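Local coordinates for protein polymerase X (Deinococcus radiodurans, PDB 2W9M) that probably extends DNA from deoxyribonucleoside triphosphates as a family X DNA polymerase with helix-hairpin-helix, thumb and zinc-binding PHP regions, at residues G273-S276 with V281-T284; S429-D434 with L463-Y468; L470-V475 with W499-R504. All coordinates share one frame; numbering follows the deposited sequence.

Interaction 1: residues G273-S276 with V281-T284; sequences GGLS and VLPT
The backbone N of Leu282 gives its hydrogen to the carbonyl O of Leu275 over 3.1 Å, but the N-H points well off the acceptor (131°) and the bond is weak. The two residues belong to the strands of an antiparallel hairpin, 274-277 and 280-282, in the polymerase beta-type thumb. One step nearer the turn, Ser276 and Val281 form a non-hydrogen-bonded pair whose CA atoms are 4.4 Å apart. Their side chains lie on the sheet face opposite the two leucines, and between these two residues the CA atoms are the nearest atoms.

On the leucine face, CD2 of Leu275 meets CD1 of Leu282 at 4.2 Å, a loose methyl contact between side chains that pass at a slant. In Leu275 a chi1 of -174° puts CG beside the carbonyl carbon. Phe268, Leu270 and Ala293 also touch this side chain. Leu282 leans on Phe268 as well, which makes that phenylalanine a common neighbour of both leucines.

After Pro283, whose ring points away from the first segment, the side chain of Thr284 points toward it. Its hydroxyl OG1 sits 3.5 Å from CB of Leu275, a van der Waals touch rather than a hydrogen bond. The same threonine is held through its backbone to Glu241 and Gly244, and its side chain rests on Val290 of helix 287-293. Gly274, where the strand begins, has backbone angles (phi 134°) that would jam a CB against the carbonyl O of Gly273.

With a single bent hydrogen bond between these segments, cohesion here probably owes more to the apolar face that Leu275 and Leu282 share with Phe268 than to backbone pairing.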
loop_
_atom_site.group_PDB
_atom_site.type_symbol
_atom_site.label_atom_id
_atom_site.label_comp_id
_atom_site.label_asym_id
_atom_site.label_seq_id
_atom_site.Cartn_x
_atom_site.Cartn_y
_atom_site.Cartn_z
ATOM N N GLY A 273 15.551 5.699 32.128
ATOM C CA GLY A 273 15.297 6.206 33.463
ATOM C C GLY A 273 15.414 7.715 33.546
ATOM O O GLY A 273 15.034 8.321 34.548
ATOM N N GLY A 274 15.949 8.324 32.495
ATOM C CA GLY A 274 16.030 9.770 32.424
ATOM C C GLY A 274 17.379 10.297 31.977
ATOM O O GLY A 274 18.279 9.533 31.627
ATOM N N LEU A 275 17.509 11.620 31.986
ATOM C CA LEU A 275 18.755 12.281 31.628
ATOM C C LEU A 275 19.502 12.681 32.897
ATOM O O LEU A 275 18.925 13.298 33.795
ATOM C CB LEU A 275 18.466 13.512 30.767
ATOM C CG LEU A 275 19.660 14.254 30.172
ATOM C CD1 LEU A 275 20.437 13.350 29.231
ATOM C CD2 LEU A 275 19.191 15.500 29.448
ATOM N N SER A 276 20.781 12.329 32.977
ATOM C CA SER A 276 21.566 12.636 34.170
ATOM C C SER A 276 22.919 13.261 33.841
ATOM O O SER A 276 23.315 13.336 32.678
ATOM C CB SER A 276 21.766 11.380 35.023
ATOM O OG SER A 276 22.738 10.521 34.453
ATOM N N VAL A 281 20.266 15.003 38.127
ATOM C CA VAL A 281 19.179 14.352 37.416
ATOM C C VAL A 281 18.251 15.426 36.867
ATOM O O VAL A 281 17.433 15.985 37.600
ATOM C CB VAL A 281 18.385 13.406 38.328
ATOM C CG1 VAL A 281 17.078 12.998 37.660
ATOM C CG2 VAL A 281 19.221 12.184 38.674
ATOM N N LEU A 282 18.392 15.727 35.581
ATOM C CA LEU A 282 17.574 16.756 34.947
ATOM C C LEU A 282 16.189 16.225 34.569
ATOM O O LEU A 282 16.072 15.170 33.950
ATOM C CB LEU A 282 18.285 17.305 33.709
ATOM C CG LEU A 282 19.780 17.580 33.881
ATOM C CD1 LEU A 282 20.408 17.996 32.562
ATOM C CD2 LEU A 282 20.010 18.639 34.946
ATOM N N PRO A 283 15.133 16.960 34.952
ATOM C CA PRO A 283 13.763 16.584 34.594
ATOM C C PRO A 283 13.594 16.556 33.082
ATOM O O PRO A 283 13.984 17.503 32.398
ATOM C CB PRO A 283 12.923 17.713 35.198
ATOM C CG PRO A 283 13.777 18.287 36.280
ATOM C CD PRO A 283 15.175 18.184 35.768
ATOM N N THR A 284 13.017 15.474 32.570
ATOM C CA THR A 284 12.864 15.292 31.134
ATOM C C THR A 284 11.435 14.866 30.788
ATOM O O THR A 284 11.173 13.692 30.520
ATOM C CB THR A 284 13.878 14.255 30.609
ATOM O OG1 THR A 284 15.184 14.843 30.567
ATOM C CG2 THR A 284 13.506 13.802 29.220
#

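Interaction 2: residues S429-D434 with L463-Y468; sequences SNFTLD and LRRPGY
Two loops of the PHP domain meet here, one following strand 422-426 and the other following strand 453-454 of the parallel sheet. The same loops carry the zinc ligands His428 and His456. Phe431 is the centrepiece, with a residue of the second loop over each face of its ring.

On one face lies the guanidinium of Arg465, stacked with its centre 4.3 Å from the ring centre and its plane tilted by 30°. The overlap is toward the ring's rim: CE2 of Phe431 sits over the middle of the guanidinium, 3.6 Å from NH1 of Arg465. Bends at chi2 and chi3 fold the arginine chain back to lay the group flat, and NH1 also makes a weak hydrogen bond to Gly459 O.

Tyr468 approaches the opposite face edge-first, in an offset edge-to-face pair with planes at 65°. Its CD1 comes within 3.5 Å of Phe431 CD2, while its CB packs 3.4 Å from the carbonyl O of Phe431. The far end of the tyrosine is fixed by a hydrogen bond from OH to Ala457 O, next to His456 in sequence.

The stacked guanidinium and edge-to-face tyrosine, on opposite faces of one ring, join loops close to the first shell of a PHP-type metal site: the Phe431 side chain lies about 5 Å from that of His428 and about 8 Å from a bound zinc ion.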
loop_
_atom_site.group_PDB
_atom_site.type_symbol
_atom_site.label_atom_id
_atom_site.label_comp_id
_atom_site.label_asym_id
_atom_site.label_seq_id
_atom_site.Cartn_x
_atom_site.Cartn_y
_atom_site.Cartn_z
ATOM N N SER A 429 2.642 -7.159 -15.805
ATOM C CA SER A 429 3.017 -8.373 -16.511
ATOM C C SER A 429 4.517 -8.360 -16.785
ATOM O O SER A 429 5.145 -7.303 -16.763
ATOM C CB SER A 429 2.258 -8.462 -17.833
ATOM O OG SER A 429 2.668 -7.430 -18.717
ATOM N N ASN A 430 5.085 -9.537 -17.043
ATOM C CA ASN A 430 6.500 -9.652 -17.395
ATOM C C ASN A 430 7.449 -9.104 -16.335
ATOM O O ASN A 430 8.215 -8.179 -16.595
ATOM C CB ASN A 430 6.767 -8.950 -18.726
ATOM C CG ASN A 430 6.228 -9.720 -19.908
ATOM O OD1 ASN A 430 5.155 -9.411 -20.429
ATOM N ND2 ASN A 430 6.968 -10.736 -20.337
ATOM N N PHE A 431 7.408 -9.685 -15.144
ATOM C CA PHE A 431 8.250 -9.211 -14.052
ATOM C C PHE A 431 9.666 -9.776 -14.123
ATOM O O PHE A 431 10.539 -9.379 -13.349
ATOM C CB PHE A 431 7.617 -9.557 -12.701
ATOM C CG PHE A 431 6.474 -8.660 -12.320
ATOM C CD1 PHE A 431 5.345 -8.574 -13.117
ATOM C CD2 PHE A 431 6.528 -7.906 -11.161
ATOM C CE1 PHE A 431 4.293 -7.749 -12.765
ATOM C CE2 PHE A 431 5.479 -7.080 -10.805
ATOM C CZ PHE A 431 4.361 -7.001 -11.609
ATOM N N THR A 432 9.895 -10.698 -15.052
ATOM C CA THR A 432 11.181 -11.385 -15.113
ATOM C C THR A 432 12.036 -11.030 -16.334
ATOM O O THR A 432 13.048 -11.680 -16.603
ATOM C CB THR A 432 11.012 -12.915 -15.003
ATOM O OG1 THR A 432 9.917 -13.340 -15.823
ATOM C CG2 THR A 432 10.735 -13.311 -13.559
ATOM N N LEU A 433 11.636 -9.999 -17.069
ATOM C CA LEU A 433 12.488 -9.458 -18.116
ATOM C C LEU A 433 13.834 -9.064 -17.511
ATOM O O LEU A 433 13.901 -8.657 -16.351
ATOM C CB LEU A 433 11.834 -8.237 -18.761
ATOM C CG LEU A 433 10.974 -8.415 -20.013
ATOM C CD1 LEU A 433 9.952 -9.523 -19.840
ATOM C CD2 LEU A 433 10.293 -7.096 -20.355
ATOM N N ASP A 434 14.905 -9.188 -18.289
ATOM C CA ASP A 434 16.220 -8.754 -17.824
ATOM C C ASP A 434 16.229 -7.247 -17.575
ATOM O O ASP A 434 15.424 -6.516 -18.152
ATOM C CB ASP A 434 17.315 -9.142 -18.824
ATOM C CG ASP A 434 16.913 -8.885 -20.264
ATOM O OD1 ASP A 434 17.605 -8.091 -20.941
ATOM O OD2 ASP A 434 15.905 -9.473 -20.719
ATOM N N LEU A 463 6.544 -7.890 1.800
ATOM C CA LEU A 463 6.313 -9.172 2.471
ATOM C C LEU A 463 5.844 -10.284 1.538
ATOM O O LEU A 463 5.432 -11.345 2.002
ATOM C CB LEU A 463 5.324 -9.022 3.634
ATOM C CG LEU A 463 5.693 -8.050 4.752
ATOM C CD1 LEU A 463 4.599 -8.011 5.806
ATOM C CD2 LEU A 463 7.021 -8.425 5.378
ATOM N N ARG A 464 5.904 -10.047 0.231
ATOM C CA ARG A 464 5.466 -11.051 -0.738
ATOM C C ARG A 464 6.476 -11.283 -1.861
ATOM O O ARG A 464 6.894 -12.413 -2.105
ATOM C CB ARG A 464 4.095 -10.677 -1.314
ATOM C CG ARG A 464 3.627 -11.587 -2.445
ATOM C CD ARG A 464 2.173 -11.323 -2.816
ATOM N NE ARG A 464 1.275 -11.638 -1.713
ATOM C CZ ARG A 464 0.745 -12.838 -1.508
ATOM N NH1 ARG A 464 1.021 -13.835 -2.337
ATOM N NH2 ARG A 464 -0.061 -13.044 -0.476
ATOM N N ARG A 465 6.858 -10.210 -2.546
ATOM C CA ARG A 465 7.822 -10.291 -3.639
ATOM C C ARG A 465 8.544 -8.958 -3.813
ATOM O O ARG A 465 7.926 -7.900 -3.729
ATOM C CB ARG A 465 7.113 -10.644 -4.950
ATOM C CG ARG A 465 6.118 -9.580 -5.397
ATOM C CD ARG A 465 6.282 -9.215 -6.863
ATOM N NE ARG A 465 5.209 -9.752 -7.690
ATOM C CZ ARG A 465 4.115 -9.075 -8.027
ATOM N NH1 ARG A 465 3.945 -7.829 -7.609
ATOM N NH2 ARG A 465 3.192 -9.645 -8.788
ATOM N N PRO A 466 9.861 -9.003 -4.049
ATOM C CA PRO A 466 10.613 -7.794 -4.401
ATOM C C PRO A 466 10.156 -7.261 -5.757
ATOM O O PRO A 466 9.445 -7.961 -6.477
ATOM C CB PRO A 466 12.054 -8.305 -4.505
ATOM C CG PRO A 466 11.900 -9.787 -4.755
ATOM C CD PRO A 466 10.756 -10.157 -3.876
ATOM N N GLY A 467 10.557 -6.041 -6.099
ATOM C CA GLY A 467 10.214 -5.470 -7.387
ATOM C C GLY A 467 11.029 -6.109 -8.493
ATOM O O GLY A 467 11.986 -6.836 -8.221
ATOM N N TYR A 468 10.655 -5.847 -9.740
ATOM C CA TYR A 468 11.423 -6.355 -10.870
ATOM C C TYR A 468 12.761 -5.639 -10.967
ATOM O O TYR A 468 12.920 -4.522 -10.469
ATOM C CB TYR A 468 10.645 -6.237 -12.189
ATOM C CG TYR A 468 9.737 -5.029 -12.287
ATOM C CD1 TYR A 468 8.355 -5.169 -12.248
ATOM C CD2 TYR A 468 10.263 -3.747 -12.417
ATOM C CE1 TYR A 468 7.522 -4.068 -12.335
ATOM C CE2 TYR A 468 9.437 -2.641 -12.506
ATOM C CZ TYR A 468 8.068 -2.809 -12.464
ATOM O OH TYR A 468 7.249 -1.706 -12.548
#

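Interaction 3: residues L470-V475 with W499-R504; sequences LDLDAV and WREALR
Glu501 meets Leu472 in the first contact along helix 499-505, where a surface salt-bridge network joins that helix to the start of helix 472-482. The two helices come one before and one after strand 485-489 of the parallel PHP sheet. CG of Glu501 lies 3.6 Å from CD1 of Leu472, and CB and CD lie a little farther from the same methyl, so the leucine packs along the stem of the glutamate. Leu472 also touches Leu497, just ahead of the second helix.

The Glu501 chain bends at chi2 (-63°), bringing its carboxylate round to the arginine three residues further on. Arg504 is that partner, and it does double duty. Within its own helix NH1 donates to Glu501 OE1 at 2.7 Å, but at a bent angle. Across the contact the guanidinium grips Asp473 end-on, NH2 to OD1 at 3.0 Å and nearly straight (175°), NH1 to OD2 at 3.2 Å. Both aspartate oxygens use their syn lone pairs, and carboxylate and guanidinium are nearly coplanar.

Asp473 OD2 and Glu501 OE1 stand only 4.1 Å apart, a pair of like charges that the arginine between them probably offsets. With an alanine in place of Asp473 both bonds across the contact go, and the guanidinium, keeping the bond to Glu501, would probably be freer to turn. Just beyond the segment, Trp505 NE1 adds a weak hydrogen bond to Asp473 OD2, the oxygen that also receives Arg504 NH1.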
loop_
_atom_site.group_PDB
_atom_site.type_symbol
_atom_site.label_atom_id
_atom_site.label_comp_id
_atom_site.label_asym_id
_atom_site.label_seq_id
_atom_site.Cartn_x
_atom_site.Cartn_y
_atom_site.Cartn_z
ATOM N N LEU A 470 15.360 -3.424 -12.494
ATOM C CA LEU A 470 15.458 -2.321 -13.447
ATOM C C LEU A 470 16.412 -1.250 -12.929
ATOM O O LEU A 470 16.844 -1.293 -11.776
ATOM C CB LEU A 470 14.079 -1.706 -13.736
ATOM C CG LEU A 470 13.570 -0.615 -12.786
ATOM C CD1 LEU A 470 12.267 -0.020 -13.294
ATOM C CD2 LEU A 470 13.401 -1.153 -11.370
ATOM N N ASP A 471 16.741 -0.298 -13.796
ATOM C CA ASP A 471 17.592 0.825 -13.428
ATOM C C ASP A 471 16.733 2.043 -13.111
ATOM O O ASP A 471 16.457 2.865 -13.985
ATOM C CB ASP A 471 18.559 1.148 -14.565
ATOM C CG ASP A 471 19.433 2.346 -14.262
ATOM O OD1 ASP A 471 19.536 2.729 -13.073
ATOM O OD2 ASP A 471 20.019 2.904 -15.213
ATOM N N LEU A 472 16.322 2.159 -11.853
ATOM C CA LEU A 472 15.353 3.174 -11.461
ATOM C C LEU A 472 15.778 4.583 -11.873
ATOM O O LEU A 472 14.962 5.361 -12.370
ATOM C CB LEU A 472 15.094 3.114 -9.957
ATOM C CG LEU A 472 13.640 3.134 -9.480
ATOM C CD1 LEU A 472 13.541 3.898 -8.168
ATOM C CD2 LEU A 472 12.697 3.734 -10.508
ATOM N N ASP A 473 17.051 4.910 -11.676
ATOM C CA ASP A 473 17.553 6.252 -11.981
ATOM C C ASP A 473 17.382 6.633 -13.451
ATOM O O ASP A 473 17.047 7.775 -13.768
ATOM C CB ASP A 473 19.018 6.403 -11.556
ATOM C CG ASP A 473 19.169 6.689 -10.068
ATOM O OD1 ASP A 473 20.307 6.960 -9.619
ATOM O OD2 ASP A 473 18.147 6.650 -9.347
ATOM N N ALA A 474 17.619 5.678 -14.345
ATOM C CA ALA A 474 17.390 5.903 -15.767
ATOM C C ALA A 474 15.916 6.201 -16.029
ATOM O O ALA A 474 15.582 7.145 -16.752
ATOM C CB ALA A 474 17.837 4.696 -16.574
ATOM N N VAL A 475 15.038 5.394 -15.437
ATOM C CA VAL A 475 13.599 5.559 -15.632
ATOM C C VAL A 475 13.115 6.899 -15.087
ATOM O O VAL A 475 12.385 7.623 -15.764
ATOM C CB VAL A 475 12.789 4.425 -14.976
ATOM C CG1 VAL A 475 11.301 4.687 -15.135
ATOM C CG2 VAL A 475 13.159 3.088 -15.590
ATOM N N TRP A 499 10.382 5.799 -0.320
ATOM C CA TRP A 499 10.659 7.148 0.176
ATOM C C TRP A 499 12.138 7.495 0.052
ATOM O O TRP A 499 12.500 8.665 -0.027
ATOM C CB TRP A 499 10.168 7.345 1.615
ATOM C CG TRP A 499 10.919 6.553 2.644
ATOM C CD1 TRP A 499 10.566 5.340 3.158
ATOM C CD2 TRP A 499 12.148 6.919 3.291
ATOM N NE1 TRP A 499 11.498 4.923 4.078
ATOM C CE2 TRP A 499 12.477 5.874 4.178
ATOM C CE3 TRP A 499 12.999 8.021 3.200
ATOM C CZ2 TRP A 499 13.623 5.906 4.972
ATOM C CZ3 TRP A 499 14.132 8.050 3.991
ATOM C CH2 TRP A 499 14.434 6.998 4.864
ATOM N N ARG A 500 12.988 6.473 0.021
ATOM C CA ARG A 500 14.420 6.695 -0.129
ATOM C C ARG A 500 14.747 7.265 -1.496
ATOM O O ARG A 500 15.588 8.145 -1.616
ATOM C CB ARG A 500 15.200 5.403 0.116
ATOM C CG ARG A 500 15.258 5.008 1.579
ATOM C CD ARG A 500 15.549 3.532 1.756
ATOM N NE ARG A 500 15.248 3.099 3.116
ATOM C CZ ARG A 500 14.045 2.713 3.525
ATOM N NH1 ARG A 500 13.026 2.701 2.675
ATOM N NH2 ARG A 500 13.858 2.339 4.784
ATOM N N GLU A 501 14.078 6.764 -2.529
ATOM C CA GLU A 501 14.290 7.268 -3.882
ATOM C C GLU A 501 13.632 8.633 -4.082
ATOM O O GLU A 501 14.151 9.476 -4.811
ATOM C CB GLU A 501 13.783 6.269 -4.919
ATOM C CG GLU A 501 14.498 4.924 -4.878
ATOM C CD GLU A 501 15.983 5.031 -5.190
ATOM O OE1 GLU A 501 16.432 6.114 -5.626
ATOM O OE2 GLU A 501 16.703 4.028 -5.003
ATOM N N ALA A 502 12.495 8.844 -3.427
ATOM C CA ALA A 502 11.819 10.138 -3.443
ATOM C C ALA A 502 12.675 11.216 -2.780
ATOM O O ALA A 502 12.696 12.361 -3.219
ATOM C CB ALA A 502 10.470 10.040 -2.749
ATOM N N LEU A 503 13.372 10.839 -1.713
ATOM C CA LEU A 503 14.273 11.753 -1.016
ATOM C C LEU A 503 15.378 12.232 -1.950
ATOM O O LEU A 503 15.733 13.407 -1.950
ATOM C CB LEU A 503 14.884 11.074 0.218
ATOM C CG LEU A 503 15.854 11.908 1.059
ATOM C CD1 LEU A 503 15.182 13.166 1.579
ATOM C CD2 LEU A 503 16.406 11.082 2.209
ATOM N N ARG A 504 15.912 11.317 -2.751
ATOM C CA ARG A 504 16.988 11.644 -3.681
ATOM C C ARG A 504 16.525 12.497 -4.859
ATOM O O ARG A 504 17.311 13.246 -5.432
ATOM C CB ARG A 504 17.651 10.365 -4.202
ATOM C CG ARG A 504 18.541 9.671 -3.185
ATOM C CD ARG A 504 19.104 8.362 -3.720
ATOM N NE ARG A 504 20.027 8.560 -4.834
ATOM C CZ ARG A 504 19.865 8.039 -6.047
ATOM N NH1 ARG A 504 18.814 7.278 -6.310
ATOM N NH2 ARG A 504 20.761 8.267 -6.998
#

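Interaction 1 stands apart from the others: its hairpin, made of the central and one outer strand of a three-stranded antiparallel sheet in the thumb, is centred about 50 Å from interaction 2 and 42 Å from interaction 3. Interactions 2 and 3 belong to the PHP domain and come after interaction 1 along the chain. Their centres are about 16 Å apart, and residues 463-468 run almost directly into 470-475, so one piece of chain passes from the loop beside the zinc site to helix 472-482. The nearest atoms of interactions 1 and 3 are about 25 Å apart, consistent with separate modules in an extended polymerase.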